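PDB 4CZW: PAN2-PAN3 deadenylation complex catalytic subunit pan2 from Neurospora crassa, which probably serves as the catalytic subunit of a cytoplasmic mRNA deadenylase, shortening poly(A) tails to release 5'-AMP. Local coordinates for residues Q69-T73 and T152-S156. Numbering follows the deposited sequence.
Sequences QHAAT and TPPIS. With ZN (zinc ion), chain B.
Ile155 closes over the C-terminal end of helix 61-71, and its backbone N donates to Gln69 O at 3.1 Å. The N-H points almost straight at the oxygen (174°), though it comes in tilted 30° from the carbonyl plane. This bond ties the loop's backbone to the last turn of the helix. Beside it the packing is close. Ile155 has CG1 anti to its own carbonyl carbon (chi1 -59°), which carries that branch over Ala72, CG1 to CB 3.7 Å, and CD1 on to the methyl of Thr73. The same Thr73 CG2 also lies 3.5 Å from Pro153 O. Thr73 itself is pinned back to the helix: its OG1 donates to His70 O at 2.6 Å, in the carbonyl plane, and the same oxygen accepts from Thr73 N. On the other flank Gln69 bends at chi2, and OE1 lies 3.0 Å from Ser156 N while NE2 bonds to Asn65 OD1.

Thr152 CG2 packs obliquely against the His70 ring, 3.6 Å from CE1, and alongside Thr73 OG1. His70 NE2 binds zinc at 2.0 Å, so this methyl packs against a zinc ligand; Cys75, Cys80 and Cys83 complete the site of three cysteines and one histidine. The loose side is at Pro153, whose CB points away from 69-73; it is exposed and adds little beyond its carbonyl oxygen. The contact thus holds the loop against the helix end that supplies the histidine, within the pseudo-protease domain, a USP-like scaffold predicted to be inactive.

Around it, the loop joins helix 130-149 to helix 158-163, with Ser156 OG bonded to Glu158 N and Asp404 OD2. Trp405 of helix 404-407 touches Gln69 and Ala72, and Lys534 of helix 529-541, in the nuclease domain, bonds to Thr73 O.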
loop_
_atom_site.group_PDB
_atom_site.type_symbol
_atom_site.label_atom_id
_atom_site.label_comp_id
_atom_site.label_asym_id
_atom_site.label_seq_id
_atom_site.Cartn_x
_atom_site.Cartn_y
_atom_site.Cartn_z
ATOM N N GLN A 69 -6.557 -9.440 -4.740
ATOM C CA GLN A 69 -7.642 -10.410 -4.853
ATOM C C GLN A 69 -8.740 -10.122 -3.833
ATOM O O GLN A 69 -9.901 -10.460 -4.052
ATOM C CB GLN A 69 -7.121 -11.838 -4.672
ATOM C CG GLN A 69 -6.112 -12.289 -5.721
ATOM C CD GLN A 69 -6.716 -12.442 -7.102
ATOM O OE1 GLN A 69 -7.932 -12.554 -7.254
ATOM N NE2 GLN A 69 -5.864 -12.451 -8.121
ATOM N N HIS A 70 -8.366 -9.497 -2.720
ATOM C CA HIS A 70 -9.335 -9.134 -1.692
ATOM C C HIS A 70 -9.984 -7.783 -1.970
ATOM O O HIS A 70 -11.198 -7.631 -1.842
ATOM C CB HIS A 70 -8.679 -9.106 -0.312
ATOM C CG HIS A 70 -9.555 -8.522 0.753
ATOM N ND1 HIS A 70 -10.629 -9.201 1.287
ATOM C CD2 HIS A 70 -9.529 -7.317 1.368
ATOM C CE1 HIS A 70 -11.220 -8.443 2.193
ATOM N NE2 HIS A 70 -10.573 -7.293 2.261
ATOM N N ALA A 71 -9.166 -6.803 -2.344
ATOM C CA ALA A 71 -9.650 -5.453 -2.609
ATOM C C ALA A 71 -10.646 -5.427 -3.765
ATOM O O ALA A 71 -11.513 -4.555 -3.830
ATOM C CB ALA A 71 -8.483 -4.523 -2.899
ATOM N N ALA A 72 -10.523 -6.392 -4.669
ATOM C CA ALA A 72 -11.380 -6.458 -5.845
ATOM C C ALA A 72 -12.746 -7.071 -5.538
ATOM O O ALA A 72 -13.604 -7.157 -6.416
ATOM C CB ALA A 72 -10.690 -7.242 -6.949
ATOM N N THR A 73 -12.944 -7.499 -4.295
ATOM C CA THR A 73 -14.217 -8.088 -3.891
ATOM C C THR A 73 -15.217 -7.006 -3.505
ATOM O O THR A 73 -14.958 -5.816 -3.682
ATOM C CB THR A 73 -14.050 -9.064 -2.709
ATOM O OG1 THR A 73 -13.698 -8.336 -1.526
ATOM C CG2 THR A 73 -12.972 -10.095 -3.014
ATOM N N THR A 152 -14.091 -12.292 3.560
ATOM C CA THR A 152 -14.889 -12.509 2.360
ATOM C C THR A 152 -14.054 -13.239 1.312
ATOM O O THR A 152 -12.861 -12.966 1.168
ATOM C CB THR A 152 -15.424 -11.178 1.783
ATOM O OG1 THR A 152 -16.041 -11.414 0.511
ATOM C CG2 THR A 152 -14.295 -10.173 1.613
ATOM N N PRO A 153 -14.673 -14.188 0.589
ATOM C CA PRO A 153 -13.973 -14.981 -0.429
ATOM C C PRO A 153 -13.286 -14.120 -1.485
ATOM O O PRO A 153 -13.945 -13.306 -2.130
ATOM C CB PRO A 153 -15.097 -15.810 -1.058
ATOM C CG PRO A 153 -16.123 -15.919 0.012
ATOM C CD PRO A 153 -16.075 -14.612 0.749
ATOM N N PRO A 154 -11.968 -14.300 -1.656
ATOM C CA PRO A 154 -11.202 -13.549 -2.657
ATOM C C PRO A 154 -11.655 -13.872 -4.076
ATOM O O PRO A 154 -12.266 -14.917 -4.301
ATOM C CB PRO A 154 -9.762 -14.012 -2.419
ATOM C CG PRO A 154 -9.898 -15.352 -1.783
ATOM C CD PRO A 154 -11.126 -15.264 -0.928
ATOM N N ILE A 155 -11.358 -12.978 -5.014
ATOM C CA ILE A 155 -11.764 -13.153 -6.405
ATOM C C ILE A 155 -11.171 -14.425 -7.003
ATOM O O ILE A 155 -11.845 -15.152 -7.734
ATOM C CB ILE A 155 -11.349 -11.943 -7.266
ATOM C CG1 ILE A 155 -11.989 -10.661 -6.727
ATOM C CG2 ILE A 155 -11.746 -12.154 -8.719
ATOM C CD1 ILE A 155 -13.501 -10.669 -6.774
ATOM N N SER A 156 -9.911 -14.700 -6.678
ATOM C CA SER A 156 -9.237 -15.868 -7.228
ATOM C C SER A 156 -8.104 -16.372 -6.339
ATOM O O SER A 156 -7.288 -15.594 -5.845
ATOM C CB SER A 156 -8.692 -15.552 -8.621
ATOM O OG SER A 156 -8.036 -16.676 -9.180
HETATM ZN ZN ZN B . -11.453 -5.516 2.713
#